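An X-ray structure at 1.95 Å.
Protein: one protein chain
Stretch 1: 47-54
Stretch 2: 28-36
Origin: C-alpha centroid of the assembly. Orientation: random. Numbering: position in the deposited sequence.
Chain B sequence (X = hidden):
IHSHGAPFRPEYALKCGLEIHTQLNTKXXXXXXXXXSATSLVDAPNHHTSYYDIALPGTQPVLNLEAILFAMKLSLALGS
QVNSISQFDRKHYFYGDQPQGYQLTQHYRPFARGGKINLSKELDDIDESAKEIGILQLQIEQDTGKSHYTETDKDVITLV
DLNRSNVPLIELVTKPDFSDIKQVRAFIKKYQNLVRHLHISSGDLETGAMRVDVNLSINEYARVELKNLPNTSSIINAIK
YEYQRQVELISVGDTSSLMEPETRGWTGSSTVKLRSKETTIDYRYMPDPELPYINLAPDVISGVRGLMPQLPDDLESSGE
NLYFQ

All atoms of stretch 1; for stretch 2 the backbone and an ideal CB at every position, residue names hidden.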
ATOM      1  N   HIS B  47      24.634  -2.147   8.533  1.00 29.82           N
ATOM      2  CA  HIS B  47      25.505  -2.785   7.560  1.00 31.97           C
ATOM      3  C   HIS B  47      24.718  -3.899   6.869  1.00 30.77           C
ATOM      4  O   HIS B  47      24.800  -4.082   5.653  1.00 32.88           O
ATOM      5  CB  HIS B  47      26.727  -3.339   8.291  1.00 31.49           C
ATOM      6  CG  HIS B  47      27.655  -4.139   7.431  1.00 43.83           C
ATOM      7  ND1 HIS B  47      28.489  -3.565   6.496  1.00 46.26           N
ATOM      8  CD2 HIS B  47      27.905  -5.470   7.392  1.00 45.25           C
ATOM      9  CE1 HIS B  47      29.204  -4.509   5.909  1.00 46.03           C
ATOM     10  NE2 HIS B  47      28.866  -5.675   6.432  1.00 44.85           N
ATOM     11  N   HIS B  48      23.934  -4.623   7.658  1.00 29.34           N
ATOM     12  CA  HIS B  48      23.059  -5.667   7.134  1.00 24.96           C
ATOM     13  C   HIS B  48      21.670  -5.102   6.847  1.00 27.90           C
ATOM     14  O   HIS B  48      20.670  -5.580   7.397  1.00 27.24           O
ATOM     15  CB  HIS B  48      22.950  -6.817   8.139  1.00 26.92           C
ATOM     16  CG  HIS B  48      24.261  -7.446   8.485  1.00 30.92           C
ATOM     17  ND1 HIS B  48      25.060  -8.065   7.546  1.00 32.48           N
ATOM     18  CD2 HIS B  48      24.915  -7.558   9.667  1.00 32.67           C
ATOM     19  CE1 HIS B  48      26.147  -8.533   8.135  1.00 34.47           C
ATOM     20  NE2 HIS B  48      26.083  -8.238   9.423  1.00 34.73           N
ATOM     21  N   THR B  49      21.608  -4.096   5.979  1.00 27.43           N
ATOM     22  CA  THR B  49      20.359  -3.392   5.714  1.00 29.88           C
ATOM     23  C   THR B  49      20.127  -3.109   4.230  1.00 30.83           C
ATOM     24  O   THR B  49      20.894  -2.388   3.590  1.00 31.30           O
ATOM     25  CB  THR B  49      20.317  -2.046   6.468  1.00 28.72           C
ATOM     26  OG1 THR B  49      21.494  -1.295   6.160  1.00 32.78           O
ATOM     27  CG2 THR B  49      20.244  -2.262   7.974  1.00 26.85           C
ATOM     28  N   SER B  50      19.049  -3.668   3.695  1.00 30.28           N
ATOM     29  CA  SER B  50      18.647  -3.417   2.315  1.00 25.24           C
ATOM     30  C   SER B  50      17.964  -2.063   2.175  1.00 24.67           C
ATOM     31  O   SER B  50      17.729  -1.370   3.168  1.00 25.80           O
ATOM     32  CB  SER B  50      17.681  -4.510   1.866  1.00 23.93           C
ATOM     33  OG  SER B  50      16.569  -4.554   2.752  1.00 26.83           O
ATOM     34  N   TYR B  51      17.647  -1.690   0.937  1.00 22.27           N
ATOM     35  CA  TYR B  51      16.832  -0.512   0.687  1.00 22.18           C
ATOM     36  C   TYR B  51      15.522  -0.621   1.461  1.00 25.45           C
ATOM     37  O   TYR B  51      15.050   0.358   2.044  1.00 22.18           O
ATOM     38  CB  TYR B  51      16.541  -0.351  -0.811  1.00 20.45           C
ATOM     39  CG  TYR B  51      17.769  -0.182  -1.685  1.00 28.34           C
ATOM     40  CD1 TYR B  51      18.895   0.502  -1.229  1.00 29.50           C
ATOM     41  CD2 TYR B  51      17.799  -0.706  -2.969  1.00 27.79           C
ATOM     42  CE1 TYR B  51      20.016   0.656  -2.037  1.00 29.57           C
ATOM     43  CE2 TYR B  51      18.905  -0.564  -3.779  1.00 30.70           C
ATOM     44  CZ  TYR B  51      20.010   0.116  -3.315  1.00 33.84           C
ATOM     45  OH  TYR B  51      21.102   0.249  -4.141  1.00 36.42           O
ATOM     46  N   TYR B  52      14.940  -1.818   1.474  1.00 22.59           N
ATOM     47  CA  TYR B  52      13.686  -2.039   2.195  1.00 26.12           C
ATOM     48  C   TYR B  52      13.840  -1.876   3.707  1.00 24.43           C
ATOM     49  O   TYR B  52      12.966  -1.309   4.359  1.00 21.94           O
ATOM     50  CB  TYR B  52      13.094  -3.420   1.891  1.00 24.32           C
ATOM     51  CG  TYR B  52      11.921  -3.762   2.785  1.00 24.21           C
ATOM     52  CD1 TYR B  52      10.646  -3.288   2.503  1.00 20.08           C
ATOM     53  CD2 TYR B  52      12.097  -4.541   3.923  1.00 24.63           C
ATOM     54  CE1 TYR B  52       9.572  -3.586   3.332  1.00 19.58           C
ATOM     55  CE2 TYR B  52      11.037  -4.839   4.757  1.00 25.21           C
ATOM     56  CZ  TYR B  52       9.778  -4.367   4.454  1.00 25.23           C
ATOM     57  OH  TYR B  52       8.729  -4.676   5.287  1.00 29.00           O
ATOM     58  N   ASP B  53      14.939  -2.384   4.261  1.00 23.98           N
ATOM     59  CA  ASP B  53      15.167  -2.305   5.706  1.00 20.49           C
ATOM     60  C   ASP B  53      15.215  -0.847   6.182  1.00 23.84           C
ATOM     61  O   ASP B  53      14.836  -0.538   7.310  1.00 20.37           O
ATOM     62  CB  ASP B  53      16.464  -3.019   6.103  1.00 21.70           C
ATOM     63  CG  ASP B  53      16.393  -4.524   5.911  1.00 26.95           C
ATOM     64  OD1 ASP B  53      15.275  -5.078   5.827  1.00 27.25           O
ATOM     65  OD2 ASP B  53      17.468  -5.159   5.845  1.00 24.74           O
ATOM     66  N   ILE B  54      15.683   0.042   5.312  1.00 22.38           N
ATOM     67  CA  ILE B  54      15.785   1.460   5.641  1.00 21.05           C
ATOM     68  C   ILE B  54      14.480   2.180   5.257  1.00 25.01           C
ATOM     69  O   ILE B  54      14.338   3.398   5.436  1.00 23.74           O
ATOM     70  CB  ILE B  54      17.036   2.089   4.970  1.00 26.01           C
ATOM     71  CG1 ILE B  54      18.264   1.213   5.228  1.00 24.21           C
ATOM     72  CG2 ILE B  54      17.312   3.506   5.479  1.00 27.41           C
ATOM     73  CD1 ILE B  54      18.605   1.074   6.697  1.00 27.43           C
ATOM     74  N   UNK B  28      18.436 -15.251   6.046  1.00 23.58           N
ATOM     75  CA  UNK B  28      18.124 -13.863   5.738  1.00 22.80           C
ATOM     76  C   UNK B  28      16.884 -13.386   6.482  1.00 21.60           C
ATOM     77  O   UNK B  28      16.271 -14.156   7.215  1.00 22.49           O
ATOM     78  CB  UNK B  28      17.928 -13.689   4.231  1.00 22.80           C
ATOM     79  N   UNK B  29      16.529 -12.116   6.302  1.00 20.33           N
ATOM     80  CA  UNK B  29      15.466 -11.499   7.087  1.00 22.33           C
ATOM     81  C   UNK B  29      14.068 -11.863   6.597  1.00 21.96           C
ATOM     82  O   UNK B  29      13.917 -12.640   5.664  1.00 23.24           O
ATOM     83  CB  UNK B  29      15.631  -9.978   7.069  1.00 22.33           C
ATOM     84  N   UNK B  30      13.053 -11.290   7.237  1.00 23.95           N
ATOM     85  CA  UNK B  30      11.660 -11.694   7.014  1.00 24.66           C
ATOM     86  C   UNK B  30      11.048 -11.196   5.692  1.00 24.00           C
ATOM     87  O   UNK B  30      10.499 -11.983   4.916  1.00 25.33           O
ATOM     88  CB  UNK B  30      10.804 -11.188   8.177  1.00 24.66           C
ATOM     89  N   UNK B  31      11.136  -9.897   5.437  1.00 21.32           N
ATOM     90  CA  UNK B  31      10.552  -9.331   4.219  1.00 20.46           C
ATOM     91  C   UNK B  31      11.601  -8.743   3.272  1.00 20.07           C
ATOM     92  O   UNK B  31      11.286  -7.956   2.385  1.00 19.24           O
ATOM     93  CB  UNK B  31       9.537  -8.248   4.589  1.00 20.46           C
ATOM     94  N   UNK B  32      12.852  -9.127   3.487  1.00 25.99           N
ATOM     95  CA  UNK B  32      13.958  -8.728   2.630  1.00 24.03           C
ATOM     96  C   UNK B  32      15.001  -9.832   2.700  1.00 23.13           C
ATOM     97  O   UNK B  32      15.075 -10.554   3.695  1.00 25.12           O
ATOM     98  CB  UNK B  32      14.541  -7.376   3.048  1.00 24.03           C
ATOM     99  N   UNK B  33      15.811  -9.972   1.657  1.00 21.34           N
ATOM    100  CA  UNK B  33      16.828 -11.022   1.657  1.00 21.99           C
ATOM    101  C   UNK B  33      18.174 -10.568   2.231  1.00 24.32           C
ATOM    102  O   UNK B  33      19.192 -11.239   2.059  1.00 26.04           O
ATOM    103  CB  UNK B  33      17.033 -11.533   0.229  1.00 21.99           C
ATOM    104  N   UNK B  34      18.172  -9.431   2.918  1.00 25.60           N
ATOM    105  CA  UNK B  34      19.359  -8.983   3.637  1.00 24.35           C
ATOM    106  C   UNK B  34      19.705  -9.970   4.750  1.00 26.13           C
ATOM    107  O   UNK B  34      18.855 -10.741   5.206  1.00 22.57           O
ATOM    108  CB  UNK B  34      19.144  -7.582   4.212  1.00 24.35           C
ATOM    109  N   UNK B  35      20.957  -9.941   5.188  1.00 24.37           N
ATOM    110  CA  UNK B  35      21.465 -10.937   6.116  1.00 26.03           C
ATOM    111  C   UNK B  35      20.844 -10.846   7.507  1.00 26.25           C
ATOM    112  O   UNK B  35      20.739  -9.767   8.089  1.00 27.90           O
ATOM    113  CB  UNK B  35      22.985 -10.801   6.227  1.00 26.03           C
ATOM    114  N   UNK B  36      20.425 -11.996   8.024  1.00 24.50           N
ATOM    115  CA  UNK B  36      19.997 -12.120   9.408  1.00 26.79           C
ATOM    116  C   UNK B  36      21.209 -12.535  10.234  1.00 24.53           C
ATOM    117  O   UNK B  36      21.542 -13.712  10.307  1.00 25.69           O
ATOM    118  CB  UNK B  36      18.852 -13.125   9.553  1.00 26.79           C
TER

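Position 28 has nothing of the other stretch near its ideal CB. Many side chains would do. The residue is Asn 28. Its side chain bonds to that of position 33.

Position 29 points toward stretch 1, but its ideal CB is still 5.1 Å from OD1 of Asp 53. Beyond it lie a carboxylate and the carbonyl oxygen of His 48. A long side chain ending in a donor, preferably positive, would suit; Lys or Arg are candidates. The residue is Lys 29, with chi2 to chi4 all t. The extended chain brings Lys 29 NZ to 3.0 Å from His 48 O, a hydrogen bond. Lys 29 NZ also forms a salt bridge with Asp 53 OD2 at 3.1 Å, although the hydrogen bond in it is weak.

Position 30 points sideways, with no atom of stretch 1 close. It is Leu 30, which makes no contact here.

Position 31 points toward stretch 1, and its ideal CB lies 3.7 Å from OH of Tyr 52. Apolar or aromatic side chains would fit, provided they turn past the ring. The residue is Phe 31. Phe 31 CB packs 3.8 Å from Tyr 52 CE2, and the end of the side chain leads away. Its backbone O lies over one face of the tyrosine ring.

Position 32 has an extended backbone, and its ideal CB is 3.5 Å from OG of Ser 50. Asp 53 OD1 and Tyr 52 CD2 are also near. A small side chain is favoured: Ser, Ala or perhaps Cys. The residue is Ser 32, with chi1 t. Ser 32 OG hydrogen-bonds Ser 50 OG at 2.7 Å; either hydroxyl could donate.

Position 33 points away from stretch 1, so almost any side chain would do. It is Gln 33. Asn 28 ND2 donates to Gln 33 OE1 at 2.9 Å.

Position 34 points toward stretch 1, with its ideal CB only 3.4 Å from Asp 53 OD2. A small side chain with a donor suits; Ser is the simplest choice and Thr may be possible. The residue is Ser 34, chi1 p. Ser 34 OG donates to Asp 53 OD2 at 2.6 Å. Asp 53 OD2 also accepts from Ser 50 N at 3.1 Å, so one oxygen takes a donor from each stretch.

Position 35 faces the imidazole of His 48, its ideal CB 3.7 Å from His 48 ND1. A modest side chain such as Thr, Val or Ser is plausible. It is Thr 35. Thr 35 CB lies 3.7 Å from His 48 ND1.

Position 36 points away and is unconstrained by stretch 1. It is Asn 36.

Stretch 2 28-36: NKLFSQSTN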
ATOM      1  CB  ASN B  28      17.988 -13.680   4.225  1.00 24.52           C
ATOM      2  CG  ASN B  28      19.274 -14.022   3.492  1.00 29.43           C
ATOM      3  OD1 ASN B  28      20.373 -13.801   4.012  1.00 28.15           O
ATOM      4  ND2 ASN B  28      19.149 -14.577   2.292  1.00 27.78           N
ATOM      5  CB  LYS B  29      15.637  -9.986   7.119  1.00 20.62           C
ATOM      6  CG  LYS B  29      16.900  -9.524   7.832  1.00 22.13           C
ATOM      7  CD  LYS B  29      16.849  -8.012   8.018  1.00 23.10           C
ATOM      8  CE  LYS B  29      18.160  -7.455   8.531  1.00 26.67           C
ATOM      9  NZ  LYS B  29      18.010  -5.991   8.772  1.00 26.18           N
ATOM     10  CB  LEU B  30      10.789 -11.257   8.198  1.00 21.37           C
ATOM     11  CG  LEU B  30       9.333 -11.720   8.166  1.00 22.97           C
ATOM     12  CD1 LEU B  30       9.269 -13.233   7.990  1.00 24.08           C
ATOM     13  CD2 LEU B  30       8.596 -11.304   9.435  1.00 18.32           C
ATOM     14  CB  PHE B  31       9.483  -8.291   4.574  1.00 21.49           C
ATOM     15  CG  PHE B  31       8.276  -8.885   5.234  1.00 23.16           C
ATOM     16  CD1 PHE B  31       7.381  -9.652   4.501  1.00 20.33           C
ATOM     17  CD2 PHE B  31       8.051  -8.711   6.590  1.00 22.87           C
ATOM     18  CE1 PHE B  31       6.272 -10.215   5.105  1.00 16.80           C
ATOM     19  CE2 PHE B  31       6.942  -9.272   7.199  1.00 22.86           C
ATOM     20  CZ  PHE B  31       6.056 -10.032   6.459  1.00 18.79           C
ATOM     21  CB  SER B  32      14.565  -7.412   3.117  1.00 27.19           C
ATOM     22  OG  SER B  32      15.742  -7.092   2.395  1.00 27.29           O
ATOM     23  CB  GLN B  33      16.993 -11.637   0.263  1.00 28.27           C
ATOM     24  CG  GLN B  33      15.845 -12.564  -0.128  1.00 30.57           C
ATOM     25  CD  GLN B  33      15.662 -13.703   0.870  1.00 33.29           C
ATOM     26  OE1 GLN B  33      16.565 -14.516   1.079  1.00 33.32           O
ATOM     27  NE2 GLN B  33      14.495 -13.758   1.497  1.00 34.06           N
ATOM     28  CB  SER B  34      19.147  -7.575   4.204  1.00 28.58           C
ATOM     29  OG  SER B  34      17.886  -7.478   4.850  1.00 34.32           O
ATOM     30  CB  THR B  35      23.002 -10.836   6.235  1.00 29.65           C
ATOM     31  OG1 THR B  35      23.587 -11.051   4.944  1.00 31.71           O
ATOM     32  CG2 THR B  35      23.548 -11.863   7.226  1.00 27.26           C
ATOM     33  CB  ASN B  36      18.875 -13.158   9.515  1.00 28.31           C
ATOM     34  CG  ASN B  36      18.424 -13.402  10.945  1.00 33.57           C
ATOM     35  OD1 ASN B  36      18.743 -12.635  11.854  1.00 32.98           O
ATOM     36  ND2 ASN B  36      17.668 -14.478  11.149  1.00 28.38           N
TER
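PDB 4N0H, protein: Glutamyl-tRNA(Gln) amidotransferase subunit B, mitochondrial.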